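Local coordinates for protein flavohemoglobin (Malassezia yamatoensis, PDB 6O0A) that probably detoxifies nitric oxide as a heme-containing dioxygenase, its FAD-binding reductase part supplying the heme with electrons from NAD(P)H, at residues 30-35 and 82-87; 180-185 and 321-326; 268-273 and 297-302; 280-285 and 360-365; 368-373 and 382-387. One frame throughout, in Å; residues are numbered along the deposited sequence. Where two conformers were deposited one is given.

Contact 1 of 5, residues 30-35 and 82-87; sequences ATLPVI and IFAQWI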
# COMPACT_ATOMS: atom_id res chain seq x y z
N ALA A 30 -1.20 31.61 2.72
CA ALA A 30 -0.05 32.35 3.22
C ALA A 30 0.87 31.51 4.10
O ALA A 30 2.08 31.76 4.12
CB ALA A 30 -0.51 33.58 3.99
N THR A 31 0.34 30.52 4.81
CA THR A 31 1.13 29.75 5.77
C THR A 31 1.54 28.38 5.25
O THR A 31 2.28 27.67 5.94
CB THR A 31 0.36 29.59 7.09
OG1 THR A 31 -0.84 28.85 6.83
CG2 THR A 31 0.01 30.95 7.67
N LEU A 32 1.07 27.98 4.06
CA LEU A 32 1.44 26.67 3.53
C LEU A 32 2.95 26.46 3.47
O LEU A 32 3.41 25.37 3.86
CB LEU A 32 0.81 26.47 2.15
CG LEU A 32 -0.10 25.25 1.97
CD1 LEU A 32 -0.73 25.27 0.58
CD2 LEU A 32 0.64 23.94 2.20
N PRO A 33 3.77 27.42 3.02
CA PRO A 33 5.22 27.16 3.01
C PRO A 33 5.80 26.93 4.39
O PRO A 33 6.63 26.03 4.57
CB PRO A 33 5.80 28.42 2.35
CG PRO A 33 4.67 29.02 1.59
CD PRO A 33 3.46 28.73 2.41
N VAL A 34 5.38 27.73 5.38
CA VAL A 34 5.89 27.57 6.74
C VAL A 34 5.51 26.20 7.30
O VAL A 34 6.35 25.49 7.85
CB VAL A 34 5.38 28.71 7.64
CG1 VAL A 34 5.69 28.42 9.10
CG2 VAL A 34 6.00 30.02 7.22
N ILE A 35 4.24 25.83 7.16
CA ILE A 35 3.78 24.54 7.69
C ILE A 35 4.52 23.39 7.02
O ILE A 35 4.99 22.46 7.68
CB ILE A 35 2.26 24.41 7.52
CG1 ILE A 35 1.55 25.45 8.39
CG2 ILE A 35 1.80 23.02 7.87
CD1 ILE A 35 1.81 25.28 9.87
N ILE A 82 -0.23 18.21 1.41
CA ILE A 82 -0.65 17.94 0.04
C ILE A 82 -2.12 18.25 -0.14
O ILE A 82 -2.53 18.86 -1.13
CB ILE A 82 -0.33 16.47 -0.33
CG1 ILE A 82 1.18 16.24 -0.38
CG2 ILE A 82 -0.98 16.09 -1.65
CD1 ILE A 82 1.57 14.78 -0.50
N PHE A 83 -2.94 17.84 0.83
CA PHE A 83 -4.38 18.04 0.75
C PHE A 83 -4.72 19.53 0.76
O PHE A 83 -5.54 20.00 -0.04
CB PHE A 83 -5.05 17.32 1.93
CG PHE A 83 -6.54 17.48 1.98
CD1 PHE A 83 -7.36 16.73 1.16
CD2 PHE A 83 -7.13 18.36 2.89
CE1 PHE A 83 -8.74 16.86 1.22
CE2 PHE A 83 -8.51 18.49 2.96
CZ PHE A 83 -9.31 17.74 2.13
N ALA A 84 -4.07 20.29 1.64
CA ALA A 84 -4.29 21.73 1.70
C ALA A 84 -3.99 22.38 0.36
O ALA A 84 -4.77 23.22 -0.13
CB ALA A 84 -3.42 22.35 2.80
N GLN A 85 -2.87 22.03 -0.27
CA GLN A 85 -2.57 22.59 -1.58
C GLN A 85 -3.62 22.19 -2.60
O GLN A 85 -4.01 22.99 -3.45
CB GLN A 85 -1.17 22.15 -2.04
CG GLN A 85 -0.73 22.79 -3.35
CD GLN A 85 -0.64 24.31 -3.26
OE1 GLN A 85 -1.63 25.02 -3.45
NE2 GLN A 85 0.56 24.81 -2.98
N TRP A 86 -4.12 20.95 -2.50
CA TRP A 86 -5.12 20.48 -3.46
C TRP A 86 -6.41 21.28 -3.36
O TRP A 86 -6.93 21.77 -4.37
CB TRP A 86 -5.39 18.99 -3.24
CG TRP A 86 -6.32 18.44 -4.28
CD1 TRP A 86 -7.69 18.52 -4.29
CD2 TRP A 86 -5.95 17.74 -5.48
NE1 TRP A 86 -8.19 17.91 -5.41
CE2 TRP A 86 -7.15 17.42 -6.16
CE3 TRP A 86 -4.73 17.34 -6.03
CZ2 TRP A 86 -7.15 16.73 -7.37
CZ3 TRP A 86 -4.74 16.65 -7.23
CH2 TRP A 86 -5.94 16.35 -7.89
N ILE A 87 -6.96 21.42 -2.15
CA ILE A 87 -8.26 22.07 -2.03
C ILE A 87 -8.17 23.56 -2.30
O ILE A 87 -9.20 24.21 -2.52
CB ILE A 87 -8.91 21.79 -0.66
CG1 ILE A 87 -8.06 22.36 0.48
CG2 ILE A 87 -9.11 20.30 -0.46
CD1 ILE A 87 -8.67 22.10 1.85

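Contact 2 of 5, residues 180-185 and 321-326; sequences TQVTKD and APLRGE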
# COMPACT_ATOMS: atom_id res chain seq x y z
N THR A 180 6.46 -22.75 2.69
CA THR A 180 7.41 -23.23 1.69
C THR A 180 8.47 -22.16 1.44
O THR A 180 8.13 -21.04 1.06
CB THR A 180 6.71 -23.56 0.37
OG1 THR A 180 5.58 -24.42 0.61
CG2 THR A 180 7.68 -24.25 -0.58
N GLN A 181 9.74 -22.51 1.63
CA GLN A 181 10.86 -21.65 1.24
C GLN A 181 11.00 -21.75 -0.28
O GLN A 181 11.40 -22.81 -0.79
CB GLN A 181 12.14 -22.10 1.95
CG GLN A 181 13.35 -21.19 1.73
CD GLN A 181 13.40 -20.04 2.71
OE1 GLN A 181 13.09 -20.21 3.89
NE2 GLN A 181 13.81 -18.87 2.24
N VAL A 182 10.67 -20.68 -1.00
CA VAL A 182 10.62 -20.76 -2.46
C VAL A 182 11.82 -20.11 -3.16
O VAL A 182 12.10 -20.46 -4.31
CB VAL A 182 9.30 -20.18 -3.01
CG1 VAL A 182 8.10 -21.00 -2.52
CG2 VAL A 182 9.14 -18.72 -2.64
N THR A 183 12.50 -19.17 -2.51
CA THR A 183 13.81 -18.68 -2.93
C THR A 183 14.68 -18.58 -1.68
O THR A 183 14.24 -18.90 -0.58
CB THR A 183 13.74 -17.32 -3.63
OG1 THR A 183 13.36 -16.31 -2.69
CG2 THR A 183 12.73 -17.31 -4.77
N LYS A 184 15.92 -18.10 -1.86
CA LYS A 184 16.82 -17.95 -0.72
C LYS A 184 16.25 -17.05 0.36
O LYS A 184 16.64 -17.17 1.53
CB LYS A 184 18.19 -17.41 -1.16
CG LYS A 184 18.16 -15.96 -1.63
CD LYS A 184 19.45 -15.56 -2.39
CE LYS A 184 20.60 -15.28 -1.45
NZ LYS A 184 21.80 -14.80 -2.20
N ASP A 185 15.32 -16.15 0.01
CA ASP A 185 14.80 -15.25 1.03
C ASP A 185 13.29 -15.03 0.98
O ASP A 185 12.80 -14.11 1.66
CB ASP A 185 15.51 -13.88 0.96
CG ASP A 185 15.34 -13.18 -0.37
OD1 ASP A 185 14.67 -13.71 -1.27
OD2 ASP A 185 15.87 -12.06 -0.51
N ALA A 321 13.96 -15.64 -8.67
CA ALA A 321 12.68 -15.07 -9.08
C ALA A 321 11.54 -15.75 -8.33
O ALA A 321 11.20 -16.90 -8.64
CB ALA A 321 12.48 -15.24 -10.59
N PRO A 322 10.92 -15.09 -7.35
CA PRO A 322 9.89 -15.78 -6.56
C PRO A 322 8.65 -16.05 -7.40
O PRO A 322 8.19 -15.19 -8.14
CB PRO A 322 9.59 -14.79 -5.42
CG PRO A 322 10.01 -13.48 -5.91
CD PRO A 322 11.12 -13.70 -6.92
N LEU A 323 8.15 -17.28 -7.29
CA LEU A 323 6.88 -17.68 -7.89
C LEU A 323 6.91 -17.66 -9.42
O LEU A 323 5.86 -17.64 -10.06
CB LEU A 323 5.73 -16.80 -7.38
CG LEU A 323 5.67 -16.74 -5.85
CD1 LEU A 323 4.47 -15.91 -5.41
CD2 LEU A 323 5.62 -18.14 -5.25
N ARG A 324 8.11 -17.69 -10.01
CA ARG A 324 8.19 -17.66 -11.47
C ARG A 324 7.49 -18.85 -12.11
O ARG A 324 6.77 -18.70 -13.10
CB ARG A 324 9.65 -17.61 -11.92
CG ARG A 324 9.84 -17.82 -13.42
CD ARG A 324 11.20 -17.30 -13.88
NE ARG A 324 11.38 -17.51 -15.31
CZ ARG A 324 11.88 -18.62 -15.83
NH1 ARG A 324 12.24 -19.62 -15.04
NH2 ARG A 324 12.03 -18.74 -17.15
N GLY A 325 7.72 -20.05 -11.57
CA GLY A 325 7.10 -21.23 -12.17
C GLY A 325 5.59 -21.11 -12.22
O GLY A 325 4.97 -21.39 -13.25
N GLU A 326 4.98 -20.68 -11.12
CA GLU A 326 3.53 -20.55 -11.06
C GLU A 326 3.03 -19.44 -11.98
O GLU A 326 2.00 -19.59 -12.64
CB GLU A 326 3.10 -20.30 -9.62
CG GLU A 326 1.62 -20.13 -9.46
CD GLU A 326 1.21 -19.97 -8.01
OE1 GLU A 326 2.07 -20.21 -7.13
OE2 GLU A 326 0.05 -19.60 -7.76

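Contact 3 of 5, residues 268-273 and 297-302; sequences MTLETL and VEKLAA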
# COMPACT_ATOMS: atom_id res chain seq x y z
N MET A 268 -5.87 -1.10 -5.66
CA MET A 268 -5.08 -1.39 -6.86
C MET A 268 -5.46 -2.79 -7.33
O MET A 268 -4.72 -3.77 -7.16
CB MET A 268 -3.59 -1.27 -6.54
CG MET A 268 -2.67 -1.39 -7.73
SD MET A 268 -3.08 -0.15 -8.96
CE MET A 268 -3.11 1.33 -7.94
N THR A 269 -6.64 -2.88 -7.93
CA THR A 269 -7.21 -4.16 -8.33
C THR A 269 -7.26 -4.28 -9.85
O THR A 269 -7.01 -3.33 -10.60
CB THR A 269 -8.62 -4.33 -7.75
OG1 THR A 269 -9.46 -3.28 -8.23
CG2 THR A 269 -8.57 -4.27 -6.22
N LEU A 270 -7.59 -5.49 -10.30
CA LEU A 270 -7.69 -5.74 -11.73
C LEU A 270 -8.71 -4.82 -12.38
O LEU A 270 -8.50 -4.34 -13.50
CB LEU A 270 -8.04 -7.21 -11.96
CG LEU A 270 -7.91 -7.74 -13.39
CD1 LEU A 270 -6.50 -7.52 -13.90
CD2 LEU A 270 -8.28 -9.22 -13.42
N GLU A 271 -9.81 -4.54 -11.68
CA GLU A 271 -10.81 -3.62 -12.21
C GLU A 271 -10.23 -2.23 -12.43
O GLU A 271 -10.56 -1.56 -13.41
CB GLU A 271 -12.01 -3.56 -11.26
N THR A 272 -9.35 -1.79 -11.53
CA THR A 272 -8.72 -0.48 -11.67
C THR A 272 -7.89 -0.37 -12.94
O THR A 272 -7.83 0.69 -13.57
CB THR A 272 -7.86 -0.20 -10.43
OG1 THR A 272 -8.71 -0.04 -9.29
CG2 THR A 272 -7.01 1.05 -10.60
N LEU A 273 -7.25 -1.47 -13.36
CA LEU A 273 -6.41 -1.48 -14.55
C LEU A 273 -7.21 -1.58 -15.85
O LEU A 273 -6.65 -1.34 -16.92
CB LEU A 273 -5.41 -2.64 -14.49
CG LEU A 273 -4.49 -2.57 -13.27
CD1 LEU A 273 -3.60 -3.80 -13.18
CD2 LEU A 273 -3.66 -1.30 -13.35
N VAL A 297 -2.79 -12.15 -12.92
CA VAL A 297 -2.72 -13.12 -14.00
C VAL A 297 -3.63 -14.31 -13.72
O VAL A 297 -4.33 -14.79 -14.61
CB VAL A 297 -1.26 -13.54 -14.24
CG1 VAL A 297 -1.22 -14.69 -15.25
CG2 VAL A 297 -0.48 -12.36 -14.77
N GLU A 298 -3.64 -14.79 -12.47
CA GLU A 298 -4.53 -15.89 -12.12
C GLU A 298 -5.99 -15.52 -12.33
O GLU A 298 -6.79 -16.34 -12.81
CB GLU A 298 -4.29 -16.33 -10.68
CG GLU A 298 -4.96 -17.67 -10.33
CD GLU A 298 -6.39 -17.54 -9.81
OE1 GLU A 298 -6.73 -16.49 -9.23
OE2 GLU A 298 -7.17 -18.49 -9.98
N LYS A 299 -6.37 -14.29 -11.96
CA LYS A 299 -7.76 -13.88 -12.14
C LYS A 299 -8.11 -13.74 -13.62
O LYS A 299 -9.15 -14.22 -14.07
CB LYS A 299 -8.02 -12.56 -11.39
CG LYS A 299 -9.47 -12.10 -11.44
CD LYS A 299 -10.39 -13.13 -10.81
CE LYS A 299 -11.86 -12.72 -10.94
NZ LYS A 299 -12.11 -11.34 -10.42
N LEU A 300 -7.23 -13.09 -14.39
CA LEU A 300 -7.47 -12.97 -15.82
C LEU A 300 -7.60 -14.34 -16.48
O LEU A 300 -8.42 -14.53 -17.39
CB LEU A 300 -6.35 -12.15 -16.47
CG LEU A 300 -6.32 -10.65 -16.20
CD1 LEU A 300 -4.93 -10.09 -16.44
CD2 LEU A 300 -7.37 -9.92 -17.06
N ALA A 301 -6.81 -15.31 -16.03
CA ALA A 301 -6.92 -16.65 -16.58
C ALA A 301 -8.26 -17.29 -16.22
O ALA A 301 -8.91 -17.90 -17.07
CB ALA A 301 -5.76 -17.52 -16.10
N ALA A 302 -8.69 -17.15 -14.96
CA ALA A 302 -9.99 -17.67 -14.55
C ALA A 302 -11.13 -17.02 -15.31
O ALA A 302 -12.15 -17.66 -15.59
CB ALA A 302 -10.18 -17.48 -13.04

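Contact 4 of 5, residues 280-285 and 360-365; sequences PLVLIC and LDIPAN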
# COMPACT_ATOMS: atom_id res chain seq x y z
N PRO A 280 -5.30 -3.42 -23.68
CA PRO A 280 -4.21 -4.31 -23.30
C PRO A 280 -3.63 -3.92 -21.95
O PRO A 280 -3.74 -2.77 -21.51
CB PRO A 280 -3.17 -4.12 -24.42
CG PRO A 280 -3.72 -3.03 -25.32
CD PRO A 280 -4.86 -2.37 -24.62
N LEU A 281 -3.00 -4.90 -21.30
CA LEU A 281 -2.38 -4.72 -20.00
C LEU A 281 -0.89 -5.01 -20.08
O LEU A 281 -0.47 -6.00 -20.68
CB LEU A 281 -3.02 -5.63 -18.94
CG LEU A 281 -4.49 -5.45 -18.57
CD1 LEU A 281 -4.92 -6.56 -17.63
CD2 LEU A 281 -4.72 -4.09 -17.92
N VAL A 282 -0.09 -4.14 -19.46
CA VAL A 282 1.35 -4.35 -19.34
C VAL A 282 1.66 -4.36 -17.86
O VAL A 282 1.36 -3.39 -17.16
CB VAL A 282 2.16 -3.28 -20.09
CG1 VAL A 282 3.65 -3.57 -19.99
CG2 VAL A 282 1.74 -3.21 -21.57
N LEU A 283 2.20 -5.47 -17.37
CA LEU A 283 2.48 -5.65 -15.95
C LEU A 283 4.00 -5.74 -15.78
O LEU A 283 4.63 -6.64 -16.34
CB LEU A 283 1.79 -6.90 -15.41
CG LEU A 283 0.30 -7.04 -15.78
CD1 LEU A 283 -0.27 -8.34 -15.21
CD2 LEU A 283 -0.50 -5.84 -15.25
N ILE A 284 4.57 -4.80 -15.03
CA ILE A 284 6.02 -4.68 -14.90
C ILE A 284 6.36 -4.76 -13.42
O ILE A 284 5.85 -3.96 -12.61
CB ILE A 284 6.53 -3.37 -15.51
CG1 ILE A 284 6.19 -3.31 -17.00
CG2 ILE A 284 8.03 -3.23 -15.26
CD1 ILE A 284 6.65 -2.04 -17.70
N CYS A 285 7.23 -5.70 -13.05
CA CYS A 285 7.53 -5.89 -11.63
C CYS A 285 8.99 -6.26 -11.41
O CYS A 285 9.71 -6.66 -12.33
CB CYS A 285 6.62 -6.97 -11.00
SG CYS A 285 6.82 -8.62 -11.71
N LEU A 360 9.70 -1.83 -26.02
CA LEU A 360 8.34 -2.35 -25.91
C LEU A 360 7.39 -1.58 -26.81
O LEU A 360 7.54 -0.36 -26.99
CB LEU A 360 7.86 -2.27 -24.46
CG LEU A 360 8.91 -2.69 -23.43
CD1 LEU A 360 8.43 -2.38 -22.01
CD2 LEU A 360 9.25 -4.16 -23.59
N ASP A 361 6.42 -2.28 -27.38
CA ASP A 361 5.40 -1.65 -28.22
C ASP A 361 4.16 -1.49 -27.36
O ASP A 361 3.31 -2.38 -27.28
CB ASP A 361 5.13 -2.49 -29.47
N ILE A 362 4.06 -0.34 -26.69
CA ILE A 362 2.99 -0.08 -25.74
C ILE A 362 2.04 0.94 -26.37
O ILE A 362 2.43 2.11 -26.56
CB ILE A 362 3.53 0.41 -24.39
CG1 ILE A 362 4.53 -0.60 -23.82
CG2 ILE A 362 2.39 0.63 -23.40
CD1 ILE A 362 5.10 -0.21 -22.48
N PRO A 363 0.81 0.57 -26.70
CA PRO A 363 -0.12 1.52 -27.32
C PRO A 363 -0.72 2.48 -26.30
O PRO A 363 -0.68 2.28 -25.09
CB PRO A 363 -1.19 0.61 -27.92
CG PRO A 363 -1.18 -0.60 -27.05
CD PRO A 363 0.26 -0.80 -26.64
N ALA A 364 -1.32 3.55 -26.85
CA ALA A 364 -1.83 4.64 -26.02
C ALA A 364 -3.05 4.23 -25.20
O ALA A 364 -3.41 4.94 -24.26
CB ALA A 364 -2.19 5.84 -26.89
N ASN A 365 -3.69 3.10 -25.53
CA ASN A 365 -4.82 2.61 -24.76
C ASN A 365 -4.44 1.53 -23.75
O ASN A 365 -5.32 1.00 -23.06
CB ASN A 365 -5.91 2.09 -25.70
CG ASN A 365 -5.51 0.82 -26.43
OD1 ASN A 365 -4.34 0.64 -26.79
ND2 ASN A 365 -6.47 -0.07 -26.63

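Contact 5 of 5, residues 368-373 and 382-387; sequences VFLCGP and SHLVEA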
# COMPACT_ATOMS: atom_id res chain seq x y z
N VAL A 368 -0.57 0.39 -17.77
CA VAL A 368 0.71 -0.15 -17.33
C VAL A 368 0.72 -0.17 -15.81
O VAL A 368 0.48 0.87 -15.18
CB VAL A 368 1.89 0.67 -17.87
CG1 VAL A 368 3.19 0.05 -17.41
CG2 VAL A 368 1.84 0.77 -19.39
N PHE A 369 1.02 -1.33 -15.23
CA PHE A 369 1.08 -1.51 -13.79
C PHE A 369 2.53 -1.76 -13.37
O PHE A 369 3.23 -2.57 -14.00
CB PHE A 369 0.20 -2.69 -13.36
CG PHE A 369 0.38 -3.09 -11.93
CD1 PHE A 369 -0.20 -2.36 -10.91
CD2 PHE A 369 1.14 -4.21 -11.60
CE1 PHE A 369 -0.02 -2.73 -9.58
CE2 PHE A 369 1.31 -4.60 -10.27
CZ PHE A 369 0.73 -3.86 -9.27
N LEU A 370 2.99 -1.07 -12.33
CA LEU A 370 4.34 -1.21 -11.81
C LEU A 370 4.31 -1.68 -10.36
O LEU A 370 3.56 -1.14 -9.54
CB LEU A 370 5.12 0.11 -11.85
CG LEU A 370 5.11 0.90 -13.15
CD1 LEU A 370 5.84 2.22 -12.96
CD2 LEU A 370 5.74 0.06 -14.26
N CYS A 371 5.16 -2.64 -10.02
CA CYS A 371 5.34 -2.98 -8.62
C CYS A 371 6.77 -3.44 -8.40
O CYS A 371 7.18 -4.47 -8.95
CB CYS A 371 4.36 -4.06 -8.18
SG CYS A 371 4.38 -4.29 -6.41
N GLY A 372 7.51 -2.69 -7.60
CA GLY A 372 8.88 -3.03 -7.30
C GLY A 372 9.41 -2.04 -6.28
O GLY A 372 8.67 -1.23 -5.74
N PRO A 373 10.71 -2.10 -6.01
CA PRO A 373 11.31 -1.10 -5.12
C PRO A 373 11.05 0.31 -5.64
O PRO A 373 10.85 0.53 -6.84
CB PRO A 373 12.81 -1.44 -5.16
CG PRO A 373 12.85 -2.88 -5.53
CD PRO A 373 11.71 -3.07 -6.51
N SER A 382 9.57 7.10 -15.07
CA SER A 382 10.24 8.15 -15.83
C SER A 382 10.46 7.74 -17.28
O SER A 382 10.11 8.47 -18.21
CB SER A 382 11.57 8.50 -15.16
OG SER A 382 12.20 9.59 -15.82
N HIS A 383 11.01 6.54 -17.49
CA HIS A 383 11.28 6.08 -18.85
C HIS A 383 10.00 5.85 -19.64
O HIS A 383 9.98 6.06 -20.86
CB HIS A 383 12.12 4.80 -18.81
CG HIS A 383 13.48 4.99 -18.22
ND1 HIS A 383 14.19 3.97 -17.63
CD2 HIS A 383 14.27 6.09 -18.14
CE1 HIS A 383 15.35 4.43 -17.20
NE2 HIS A 383 15.42 5.72 -17.50
N LEU A 384 8.92 5.42 -18.98
CA LEU A 384 7.63 5.31 -19.65
C LEU A 384 7.13 6.67 -20.12
O LEU A 384 6.67 6.82 -21.25
CB LEU A 384 6.61 4.65 -18.72
CG LEU A 384 6.78 3.14 -18.51
CD1 LEU A 384 5.93 2.66 -17.32
CD2 LEU A 384 6.44 2.36 -19.78
N VAL A 385 7.20 7.67 -19.24
CA VAL A 385 6.76 9.01 -19.61
C VAL A 385 7.63 9.55 -20.74
O VAL A 385 7.13 10.17 -21.69
CB VAL A 385 6.78 9.94 -18.39
CG1 VAL A 385 6.66 11.40 -18.82
CG2 VAL A 385 5.65 9.57 -17.45
N GLU A 386 8.95 9.32 -20.66
CA GLU A 386 9.83 9.76 -21.74
C GLU A 386 9.48 9.08 -23.06
O GLU A 386 9.61 9.69 -24.13
CB GLU A 386 11.29 9.48 -21.38
N ALA A 387 9.01 7.83 -23.01
CA ALA A 387 8.60 7.10 -24.20
C ALA A 387 7.18 7.42 -24.64
O ALA A 387 6.67 6.75 -25.55
CB ALA A 387 8.74 5.59 -23.96

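Contact 1 of 5, residues 30-35 and 82-87
Helices 25-53 and 75-89 come nearest within these ranges at L32 and Q85, whose CA atoms are 7.7 Å apart, and no hydrogen bond joins 30-35 to 82-87. The contact rests on one side chain, L32, whose CB is directed at the second helix and whose two methyls divide the work. CD1 lies against Q85, 3.8 Å from its NE2 and 3.9 Å from its CA, so it meets both the amide end and the root of that residue. CD2 is turned to A84, where a longer apolar approach of 4.4 Å separates it from the A84 CB. Q85 can offer both ends because CG is anti to the backbone N (chi1 -175°) and the chain then bends at chi2, bringing the amide back beside the leucine; the two side chains run nearly at a right angle. L32 was modelled in two conformers, and in the one described chi1 is close to eclipsed, so its exact methyl positions are somewhat doubtful. P33, lacking an N-H, marks a kink in the first helix, and the regular pattern resumes with the 3.0 Å bond from I35 N to T31 O. W143 of helix 137-163 packs on L32, I35 and A84, and its indole N-H bonds the T31 hydroxyl. A small residue, A84, facing a leucine between two helices, with helix 137-163 packing on both, is the close helix packing of an all-helical globin domain, the A84 side chain about 11 Å from the heme.

Contact 2 of 5, residues 180-185 and 321-326
T183 turns its methyl to P322 because chi1 is 68°: OG1 then sits between the backbone N and the carbonyl carbon, while CG2 stands anti to the carbonyl carbon and points across the contact. CG2 comes 3.7 Å from P322 CA and 4.1 Å from P322 CB, and also touches the preceding peptide at A321 C, 4.1 Å away. The methyl therefore rests on the N-CA-CB side of the proline. Beside it V182, with its CB also directed at the second segment, brings CG2 to 4.4 Å from L323 CD2, a looser apolar touch. The second segment takes its shape from a type II turn running from A321 to R324. P322 and L323 fill its two central positions, L323 with positive phi, and the closing bond from R324 N to A321 O is weak at 3.5 Å. L323 is also the N-cap of helix 324-332. Within 180-185, Q181 NE2 donates to T183 O over 2.9 Å, nearly straight at 168°, in the carbonyl plane and in its own amide plane, so the turn leading into strand 186-193 is braced from within. Around the pair, P322 packs on V186 and V290, and L323 on A237 and L294. With only carbon packing, methyls against proline and backbone atoms, between 180-185 and 321-326, the chemistry implies that these two segments are held together by apolar contact, while the nearby salt bridge of E326 with R235 of the flavin-binding barrel adds a polar tie between the domains.

Contact 3 of 5, residues 268-273 and 297-302
L270 meets K299 and L300 from the first turn of a short, weakly bonded helix whose entry is T269. The T269 carbonyl accepts weak bonds from T272 N (3.0 Å) and L273 N, and its hydroxyl makes a weak, long bond to the hydroxyl of T272, which also bonds the carbonyl of D267. The next residue, L270, carries the contact. Its CG is anti to the backbone N (chi1 -168°), which extends the side chain toward helix 290-302, so both methyls reach it although the CA atoms of L270 and K299 are 8.2 Å apart. CD2 does double duty, 3.7 Å from K299 CG and equally 3.7 Å from L300 CG, wedged between two consecutive side chains of the helix. CD1 looks to L300, with L270 CD1 and L300 CD1 3.9 Å apart. The two leucines cross obliquely, with two methyls of L270 against the branch point and both methyls of L300, a broader meeting than with K299. K299 contributes only the aliphatic base of its chain, CB and CG. Further along, L273 leaves the partner helix alone and turns to L281 and F395, while its carbonyl accepts the hydroxyl of S367. Segment 268-273 thus lies beside the C-terminal part of helix 290-302 over one face of the parallel sheet: L300 continues onto L281, V297 onto L283, and L327 and R330 of helix 324-332 also touch V297.

Contact 4 of 5, residues 280-285 and 360-365
The side chains of P280 and N365 cross at about a right angle, with P280 CD over the face of the amide. P280 CD is 3.5 Å from N365 ND2 and 3.7 Å from both N365 CG and OD1, nearly equidistant, so it faces the group as a whole and not a single polar atom. N365 places its amide there with CG between the backbone N and the carbonyl carbon, chi1 69°, although its CB is not directed at the strand. A second proline comes at a slant: P280 CG touches P363 CG at 3.9 Å, one ring corner against another. The strand that P280 introduces, 281-286, is central in the parallel sheet of the Rossmann-like NAD-binding domain, and the strand-free run 360-365 passes over its beginning before entering strand 367-371. Strand 367-371 hydrogen-bonds alongside, S367 and F369 pairing with V282 through the backbone. Two residues on from P280, V282 directs CB to the same side, and its CG2 approaches I362 CG2 to 4.3 Å, a loose methyl-to-methyl contact. I362 reaches it with the end of its side chain, its CB pointing past the strand, and it also touches V368, L384 and I389. On the reverse face of strand 281-286, L281 and L283 pack on helix 290-302 through L300 and V297.

Contact 5 of 5, residues 368-373 and 382-387
V368 and L370 of one strand meet L384 of the following helix within the beta-alpha-beta unit made by strand 367-371, helix 374-386 and strand 394-397, part of the Rossmann-like NAD-binding domain. Every contact across the two segments is apolar. L384 turns its CB to the sheet and brings CD1 between the two strand residues, which have one residue between them and face the same way. With L370 the meeting is tip to tip; V368 lies at a slant instead, its CG1 held anti to the backbone N by a chi1 of -179°. The apolar surroundings are shared, since L384 also packs on I394 and V357, and I284 of the adjacent strand touches L370. No hydrogen bond crosses between the segments; V368 and L370 pair through the backbone with F395 of the neighbouring strand 394-397, and E386 N to S382 O, 2.8 Å, belongs to the last helical turn. P373 is the N-cap of helix 374-386. The closest approaches belong to one methyl: L384 CD1 lies 3.8 Å from V368 CG1 and 4.0 Å from L370 CD2.

In the fold
Contacts 3, 4 and 5 build on one parallel sheet. Contacts 4 and 5, their centres 10 Å apart, are stitched by probable backbone hydrogen bonds, F369 N to V282 O and I284 N to F369 O, both 2.8 Å. Contact 3 lies against the reverse face, where L300 CD1 meets L281 CD1 at 3.7 Å and M268 CG meets F369 CE1 at 3.5 Å. Contact 2, with nearest atoms about 6 Å from contact 3, joins this domain to the flavin-binding barrel; its L323 side chain is about 8 Å from FAD. Contact 1 stands apart in the heme-bearing globin domain, its centre 45 Å from that of contact 2.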